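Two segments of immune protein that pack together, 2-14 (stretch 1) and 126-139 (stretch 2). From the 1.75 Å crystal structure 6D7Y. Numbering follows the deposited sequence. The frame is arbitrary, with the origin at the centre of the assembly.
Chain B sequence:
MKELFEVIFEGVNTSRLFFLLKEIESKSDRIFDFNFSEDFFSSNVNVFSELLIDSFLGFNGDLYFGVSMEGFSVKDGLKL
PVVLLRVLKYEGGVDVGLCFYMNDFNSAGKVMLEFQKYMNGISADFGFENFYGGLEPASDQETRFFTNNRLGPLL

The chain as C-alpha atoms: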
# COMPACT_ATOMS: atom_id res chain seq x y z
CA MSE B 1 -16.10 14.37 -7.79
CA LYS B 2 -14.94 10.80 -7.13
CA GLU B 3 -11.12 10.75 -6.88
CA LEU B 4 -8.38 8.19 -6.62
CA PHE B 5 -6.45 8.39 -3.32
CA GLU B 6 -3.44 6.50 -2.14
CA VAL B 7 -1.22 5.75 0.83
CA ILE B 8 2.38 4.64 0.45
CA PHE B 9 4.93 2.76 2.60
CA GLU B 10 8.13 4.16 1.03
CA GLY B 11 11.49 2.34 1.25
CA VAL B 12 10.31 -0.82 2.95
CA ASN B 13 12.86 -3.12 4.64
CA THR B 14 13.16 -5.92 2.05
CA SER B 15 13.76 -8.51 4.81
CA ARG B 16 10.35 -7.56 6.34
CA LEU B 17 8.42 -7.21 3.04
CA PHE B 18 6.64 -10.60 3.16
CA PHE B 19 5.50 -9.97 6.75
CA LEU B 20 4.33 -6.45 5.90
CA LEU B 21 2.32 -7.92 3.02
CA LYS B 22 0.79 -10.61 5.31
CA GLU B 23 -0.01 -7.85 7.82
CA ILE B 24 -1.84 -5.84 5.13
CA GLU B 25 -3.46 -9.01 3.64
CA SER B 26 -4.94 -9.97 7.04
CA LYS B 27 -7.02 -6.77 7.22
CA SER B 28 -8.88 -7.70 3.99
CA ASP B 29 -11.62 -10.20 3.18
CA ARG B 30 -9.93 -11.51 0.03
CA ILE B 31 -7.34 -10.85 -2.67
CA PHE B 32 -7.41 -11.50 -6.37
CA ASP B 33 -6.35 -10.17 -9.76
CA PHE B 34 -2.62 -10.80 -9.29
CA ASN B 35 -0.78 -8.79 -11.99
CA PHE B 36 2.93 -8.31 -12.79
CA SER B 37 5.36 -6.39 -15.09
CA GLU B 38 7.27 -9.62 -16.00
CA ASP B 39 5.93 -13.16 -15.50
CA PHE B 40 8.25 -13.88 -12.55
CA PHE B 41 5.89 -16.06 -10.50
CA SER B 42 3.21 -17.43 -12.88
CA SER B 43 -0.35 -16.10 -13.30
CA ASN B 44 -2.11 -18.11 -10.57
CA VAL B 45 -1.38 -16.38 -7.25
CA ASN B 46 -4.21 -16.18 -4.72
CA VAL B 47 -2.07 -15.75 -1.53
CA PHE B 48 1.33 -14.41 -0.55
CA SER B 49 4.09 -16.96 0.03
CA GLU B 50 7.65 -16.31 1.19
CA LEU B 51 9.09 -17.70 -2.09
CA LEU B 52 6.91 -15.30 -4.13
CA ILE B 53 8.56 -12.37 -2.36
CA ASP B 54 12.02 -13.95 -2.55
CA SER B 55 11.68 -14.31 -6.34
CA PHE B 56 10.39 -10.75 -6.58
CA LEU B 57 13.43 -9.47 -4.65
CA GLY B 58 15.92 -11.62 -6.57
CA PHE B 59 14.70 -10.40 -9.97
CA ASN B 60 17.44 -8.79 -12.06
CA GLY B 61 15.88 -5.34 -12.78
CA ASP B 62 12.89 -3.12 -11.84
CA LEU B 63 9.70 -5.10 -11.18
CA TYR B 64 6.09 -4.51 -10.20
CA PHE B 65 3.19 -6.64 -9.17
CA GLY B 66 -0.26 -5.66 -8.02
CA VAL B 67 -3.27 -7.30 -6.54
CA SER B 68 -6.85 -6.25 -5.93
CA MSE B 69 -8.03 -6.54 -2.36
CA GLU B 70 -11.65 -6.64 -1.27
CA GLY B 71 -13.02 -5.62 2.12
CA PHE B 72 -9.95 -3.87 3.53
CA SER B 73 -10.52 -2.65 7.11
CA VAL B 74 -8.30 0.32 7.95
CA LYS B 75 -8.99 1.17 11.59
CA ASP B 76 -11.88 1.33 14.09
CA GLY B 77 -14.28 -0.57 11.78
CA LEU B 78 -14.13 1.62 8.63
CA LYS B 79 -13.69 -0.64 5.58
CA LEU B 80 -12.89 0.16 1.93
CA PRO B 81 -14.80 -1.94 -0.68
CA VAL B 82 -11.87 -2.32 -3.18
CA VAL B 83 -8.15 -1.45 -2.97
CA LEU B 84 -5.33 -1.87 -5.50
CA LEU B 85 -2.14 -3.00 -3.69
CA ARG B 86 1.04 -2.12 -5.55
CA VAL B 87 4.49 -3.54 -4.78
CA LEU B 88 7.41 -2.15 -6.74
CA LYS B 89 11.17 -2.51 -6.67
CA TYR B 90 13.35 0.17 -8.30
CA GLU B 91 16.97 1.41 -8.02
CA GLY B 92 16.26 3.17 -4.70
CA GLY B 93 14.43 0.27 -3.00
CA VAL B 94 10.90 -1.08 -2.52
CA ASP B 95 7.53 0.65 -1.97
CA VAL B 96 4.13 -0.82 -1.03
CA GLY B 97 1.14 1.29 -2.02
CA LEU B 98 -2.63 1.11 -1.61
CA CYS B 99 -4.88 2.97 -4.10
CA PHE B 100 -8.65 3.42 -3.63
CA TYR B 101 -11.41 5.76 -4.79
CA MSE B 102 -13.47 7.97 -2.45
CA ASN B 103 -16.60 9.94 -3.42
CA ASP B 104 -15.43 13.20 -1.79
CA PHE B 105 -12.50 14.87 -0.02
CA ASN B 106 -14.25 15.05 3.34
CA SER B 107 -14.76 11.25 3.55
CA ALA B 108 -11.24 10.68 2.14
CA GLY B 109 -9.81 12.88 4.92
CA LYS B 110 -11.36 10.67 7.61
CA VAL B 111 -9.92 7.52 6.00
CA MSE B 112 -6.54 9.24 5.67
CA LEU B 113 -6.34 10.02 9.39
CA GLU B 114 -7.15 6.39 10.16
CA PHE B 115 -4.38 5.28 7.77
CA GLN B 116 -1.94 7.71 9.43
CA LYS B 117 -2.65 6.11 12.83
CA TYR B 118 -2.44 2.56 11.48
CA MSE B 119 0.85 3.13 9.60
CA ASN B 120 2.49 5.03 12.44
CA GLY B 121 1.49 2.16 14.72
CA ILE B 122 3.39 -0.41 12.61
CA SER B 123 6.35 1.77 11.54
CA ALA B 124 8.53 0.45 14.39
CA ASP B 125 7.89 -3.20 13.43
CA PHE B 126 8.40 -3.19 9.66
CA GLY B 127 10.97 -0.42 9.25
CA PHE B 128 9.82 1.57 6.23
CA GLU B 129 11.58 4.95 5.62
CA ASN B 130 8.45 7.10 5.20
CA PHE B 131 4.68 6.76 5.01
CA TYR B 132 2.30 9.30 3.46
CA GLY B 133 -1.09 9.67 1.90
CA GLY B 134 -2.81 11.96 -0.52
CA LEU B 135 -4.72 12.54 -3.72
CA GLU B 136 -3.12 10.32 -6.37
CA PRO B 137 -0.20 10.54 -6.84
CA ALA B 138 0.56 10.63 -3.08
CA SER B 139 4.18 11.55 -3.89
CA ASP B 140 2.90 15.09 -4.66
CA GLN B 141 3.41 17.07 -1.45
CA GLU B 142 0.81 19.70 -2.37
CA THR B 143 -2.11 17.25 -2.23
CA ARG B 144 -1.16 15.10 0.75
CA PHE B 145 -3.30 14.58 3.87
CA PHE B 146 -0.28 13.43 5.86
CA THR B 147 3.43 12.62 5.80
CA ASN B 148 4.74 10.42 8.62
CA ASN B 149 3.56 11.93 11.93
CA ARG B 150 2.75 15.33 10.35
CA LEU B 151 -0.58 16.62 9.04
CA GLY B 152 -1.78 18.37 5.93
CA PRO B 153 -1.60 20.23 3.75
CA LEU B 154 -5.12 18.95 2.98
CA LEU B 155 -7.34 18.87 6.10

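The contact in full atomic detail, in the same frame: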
# COMPACT_ATOMS: atom_id res chain seq x y z
N LYS B 2 -15.64 12.01 -7.61
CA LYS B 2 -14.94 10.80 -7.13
C LYS B 2 -13.47 10.93 -7.55
O LYS B 2 -13.18 11.33 -8.66
CB LYS B 2 -15.57 9.57 -7.74
CG LYS B 2 -14.95 8.25 -7.35
CD LYS B 2 -15.85 7.08 -7.79
CE LYS B 2 -15.95 6.94 -9.30
NZ LYS B 2 -14.62 6.65 -9.91
N GLU B 3 -12.56 10.59 -6.64
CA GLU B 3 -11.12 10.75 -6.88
C GLU B 3 -10.38 9.53 -6.40
O GLU B 3 -10.82 8.85 -5.48
CB GLU B 3 -10.62 11.93 -6.06
CG GLU B 3 -11.22 13.28 -6.40
CD GLU B 3 -10.61 13.95 -7.61
OE1 GLU B 3 -9.76 13.34 -8.32
OE2 GLU B 3 -10.98 15.14 -7.86
N LEU B 4 -9.22 9.28 -7.01
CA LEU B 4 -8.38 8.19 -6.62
C LEU B 4 -7.39 8.71 -5.56
O LEU B 4 -6.67 9.71 -5.81
CB LEU B 4 -7.61 7.64 -7.81
CG LEU B 4 -6.77 6.39 -7.51
CD1 LEU B 4 -7.59 5.25 -6.91
CD2 LEU B 4 -6.13 5.91 -8.81
N PHE B 5 -7.36 8.04 -4.41
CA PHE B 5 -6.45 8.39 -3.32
C PHE B 5 -5.47 7.27 -3.09
O PHE B 5 -5.67 6.15 -3.55
CB PHE B 5 -7.21 8.71 -2.04
CG PHE B 5 -8.09 9.92 -2.14
CD1 PHE B 5 -7.59 11.18 -1.87
CD2 PHE B 5 -9.40 9.81 -2.55
CE1 PHE B 5 -8.38 12.32 -2.01
CE2 PHE B 5 -10.20 10.94 -2.66
CZ PHE B 5 -9.70 12.19 -2.39
N GLU B 6 -4.36 7.56 -2.42
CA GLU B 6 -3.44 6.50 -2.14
C GLU B 6 -2.59 6.77 -0.91
O GLU B 6 -2.42 7.91 -0.50
CB GLU B 6 -2.54 6.16 -3.35
CG GLU B 6 -1.40 7.08 -3.60
CD GLU B 6 -0.54 6.73 -4.83
OE1 GLU B 6 -0.46 5.56 -5.29
OE2 GLU B 6 0.10 7.68 -5.33
N VAL B 7 -2.15 5.69 -0.29
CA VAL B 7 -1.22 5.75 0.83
C VAL B 7 -0.03 4.89 0.41
O VAL B 7 -0.19 3.88 -0.28
CB VAL B 7 -1.79 5.31 2.20
CG1 VAL B 7 -2.94 6.22 2.61
CG2 VAL B 7 -2.22 3.85 2.19
N ILE B 8 1.16 5.31 0.84
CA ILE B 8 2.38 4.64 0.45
C ILE B 8 3.32 4.36 1.62
O ILE B 8 3.52 5.24 2.48
CB ILE B 8 3.23 5.58 -0.48
CG1 ILE B 8 2.45 6.05 -1.73
CG2 ILE B 8 4.52 4.90 -0.91
CD1 ILE B 8 2.14 5.00 -2.72
N PHE B 9 3.86 3.14 1.65
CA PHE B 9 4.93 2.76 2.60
C PHE B 9 6.16 2.88 1.69
O PHE B 9 6.36 2.05 0.80
CB PHE B 9 4.81 1.32 3.08
CG PHE B 9 3.56 1.01 3.87
CD1 PHE B 9 2.42 0.54 3.24
CD2 PHE B 9 3.55 1.09 5.27
CE1 PHE B 9 1.29 0.20 3.96
CE2 PHE B 9 2.42 0.76 6.00
CZ PHE B 9 1.29 0.30 5.34
N GLU B 10 6.98 3.92 1.89
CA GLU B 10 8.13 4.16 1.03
C GLU B 10 9.42 3.61 1.63
O GLU B 10 9.69 3.85 2.80
CB GLU B 10 8.32 5.64 0.81
CG GLU B 10 9.39 5.99 -0.20
CD GLU B 10 9.63 7.47 -0.31
OE1 GLU B 10 9.74 8.12 0.73
OE2 GLU B 10 9.72 7.99 -1.44
N GLY B 11 10.21 2.91 0.81
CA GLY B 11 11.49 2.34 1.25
C GLY B 11 11.32 1.29 2.33
O GLY B 11 11.85 1.42 3.42
N VAL B 12 10.58 0.25 2.01
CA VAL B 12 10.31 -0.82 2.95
C VAL B 12 11.57 -1.67 3.15
O VAL B 12 12.41 -1.79 2.25
CB VAL B 12 9.12 -1.69 2.45
CG1 VAL B 12 8.81 -2.83 3.41
CG2 VAL B 12 7.89 -0.82 2.23
N ASN B 13 11.72 -2.23 4.35
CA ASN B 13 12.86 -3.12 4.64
C ASN B 13 12.60 -4.43 3.90
O ASN B 13 11.68 -5.16 4.25
CB ASN B 13 12.98 -3.33 6.15
CG ASN B 13 14.12 -4.26 6.52
OD1 ASN B 13 14.41 -5.23 5.81
ND2 ASN B 13 14.75 -3.98 7.66
N THR B 14 13.41 -4.73 2.89
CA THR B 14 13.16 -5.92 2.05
C THR B 14 13.14 -7.25 2.79
O THR B 14 12.55 -8.20 2.30
CB THR B 14 14.10 -6.01 0.82
OG1 THR B 14 15.46 -6.20 1.25
CG2 THR B 14 13.98 -4.74 -0.05
N PHE B 126 8.03 -2.81 11.03
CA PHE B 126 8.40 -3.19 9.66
C PHE B 126 9.50 -2.34 9.03
O PHE B 126 9.99 -2.68 7.94
CB PHE B 126 7.16 -3.26 8.79
CG PHE B 126 6.16 -4.27 9.28
CD1 PHE B 126 6.33 -5.62 9.00
CD2 PHE B 126 5.08 -3.87 10.05
CE1 PHE B 126 5.42 -6.55 9.46
CE2 PHE B 126 4.16 -4.81 10.51
CZ PHE B 126 4.33 -6.14 10.22
N GLY B 127 9.88 -1.26 9.71
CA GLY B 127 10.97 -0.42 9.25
C GLY B 127 10.95 0.14 7.84
O GLY B 127 11.85 -0.14 7.05
N PHE B 128 9.90 0.88 7.52
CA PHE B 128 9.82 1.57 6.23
C PHE B 128 10.31 3.01 6.46
O PHE B 128 10.08 3.57 7.53
CB PHE B 128 8.43 1.47 5.60
CG PHE B 128 7.29 1.53 6.58
CD1 PHE B 128 6.80 2.75 7.06
CD2 PHE B 128 6.67 0.35 7.00
CE1 PHE B 128 5.73 2.78 7.94
CE2 PHE B 128 5.61 0.38 7.89
CZ PHE B 128 5.13 1.60 8.36
N GLU B 129 11.00 3.59 5.47
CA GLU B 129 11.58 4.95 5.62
C GLU B 129 10.56 6.08 5.84
O GLU B 129 10.76 6.95 6.67
CB GLU B 129 12.49 5.29 4.43
CG GLU B 129 13.68 4.35 4.30
CD GLU B 129 14.65 4.75 3.18
OE1 GLU B 129 15.64 4.02 2.97
OE2 GLU B 129 14.43 5.80 2.52
N ASN B 130 9.48 6.08 5.06
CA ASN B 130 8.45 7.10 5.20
C ASN B 130 7.12 6.50 4.86
O ASN B 130 7.06 5.46 4.22
CB ASN B 130 8.67 8.25 4.20
CG ASN B 130 9.90 9.06 4.49
OD1 ASN B 130 10.04 9.66 5.55
ND2 ASN B 130 10.78 9.13 3.50
N PHE B 131 6.07 7.15 5.34
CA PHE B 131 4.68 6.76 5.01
C PHE B 131 3.92 8.07 4.76
O PHE B 131 4.17 9.08 5.42
CB PHE B 131 4.06 5.84 6.06
CG PHE B 131 4.03 6.39 7.46
CD1 PHE B 131 5.16 6.30 8.28
CD2 PHE B 131 2.87 6.91 8.01
CE1 PHE B 131 5.13 6.78 9.58
CE2 PHE B 131 2.84 7.39 9.31
CZ PHE B 131 3.98 7.32 10.10
N TYR B 132 3.02 8.08 3.78
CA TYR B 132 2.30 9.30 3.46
C TYR B 132 1.08 8.95 2.68
O TYR B 132 0.98 7.81 2.22
CB TYR B 132 3.17 10.33 2.70
CG TYR B 132 3.99 9.80 1.53
CD1 TYR B 132 3.45 9.72 0.26
CD2 TYR B 132 5.31 9.38 1.71
CE1 TYR B 132 4.20 9.25 -0.81
CE2 TYR B 132 6.07 8.92 0.65
CZ TYR B 132 5.50 8.84 -0.61
OH TYR B 132 6.22 8.37 -1.68
N GLY B 133 0.17 9.90 2.60
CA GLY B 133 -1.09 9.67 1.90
C GLY B 133 -1.61 10.95 1.29
O GLY B 133 -1.45 12.04 1.83
N GLY B 134 -2.30 10.80 0.16
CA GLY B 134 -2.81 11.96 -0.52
C GLY B 134 -3.63 11.63 -1.75
O GLY B 134 -3.89 10.44 -2.04
N LEU B 135 -4.04 12.68 -2.44
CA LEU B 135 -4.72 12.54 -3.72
C LEU B 135 -3.68 11.90 -4.62
O LEU B 135 -2.48 12.20 -4.51
CB LEU B 135 -5.07 13.92 -4.27
CG LEU B 135 -5.71 13.97 -5.64
CD1 LEU B 135 -7.12 13.39 -5.61
CD2 LEU B 135 -5.74 15.42 -6.06
N GLU B 136 -4.09 10.98 -5.48
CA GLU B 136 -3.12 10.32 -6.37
C GLU B 136 -2.49 11.36 -7.34
O GLU B 136 -3.21 12.25 -7.80
CB GLU B 136 -3.80 9.09 -7.04
CG GLU B 136 -2.97 8.32 -8.06
CD GLU B 136 -3.32 8.58 -9.52
OE1 GLU B 136 -4.48 8.99 -9.86
OE2 GLU B 136 -2.47 8.26 -10.37
N PRO B 137 -1.16 11.40 -7.52
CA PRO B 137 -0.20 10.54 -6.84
C PRO B 137 0.19 11.11 -5.46
O PRO B 137 0.44 12.31 -5.33
CB PRO B 137 1.00 10.57 -7.77
CG PRO B 137 1.00 11.95 -8.30
CD PRO B 137 -0.46 12.39 -8.36
N ALA B 138 0.25 10.24 -4.45
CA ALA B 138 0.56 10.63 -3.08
C ALA B 138 1.93 11.26 -2.96
O ALA B 138 2.16 12.02 -2.02
CB ALA B 138 0.41 9.46 -2.14
N SER B 139 2.83 10.95 -3.88
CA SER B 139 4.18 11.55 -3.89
C SER B 139 4.12 13.09 -3.96
O SER B 139 5.03 13.78 -3.48
CB SER B 139 4.97 11.04 -5.08
OG SER B 139 4.34 11.40 -6.29
O HOH W 1 2.73 8.36 -5.56

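The apolar contacts lie on both faces of a two-stranded antiparallel pairing. On the face carrying Val7, Phe9 and Phe131, the edge of the Phe9 ring is directed at the face of Phe128: the centroids are 4.8 Å apart, the planes meet at 71°, and Phe9 CD2 comes within 3.4 Å of Phe128 CE2. Phe128 also packs its CB 4.1 Å from Val12 CG2. On the face carrying Ile8 and Tyr132, Ile8 CB sits 4.2 Å from the centroid of the Tyr132 ring and 24° off its normal, a CH-pi contact; Ile8 CG1 also lies 4.0 Å from Ala138 CB.

The backbone sets this register. Strands 3-10 and 130-135 run at 168°, and their axes approach to 4.7 Å. Glu6, Ile8 and Glu10 form hydrogen-bonded pairs with Gly134, Tyr132 and Asn130, each closed by two N-H...O bonds; for Ile8, its N lies 2.9 Å from Tyr132 O, and Tyr132 N lies 3.2 Å from Ile8 O. Between them, the CA atoms of Val7 and Gly133 come to 4.1 Å. A CB on Gly133 would lie 3.0 Å from Val7 CG1, a clash, so the bare glycine permits this close approach.

Farther out, hydrogen bonds extend the pairing past the strand of stretch 2: Glu136 N donates to Leu4 O at 2.9 Å, and Glu129 N to Gly11 O at 3.1 Å. Carboxylates supply the remaining polar links. Glu6 OE2 accepts from Ala138 N at 2.7 Å (N-H...O angle 164°), anchoring the turn after the cis peptide bond preceding Pro137. The same OE2 accepts from a water at 2.7 Å, and that water accepts from Ser139 N at 3.1 Å. Near the other end, Asn130 ND2 donates to Glu10 OE1 at 3.1 Å, adding a side-chain bond to their backbone pair.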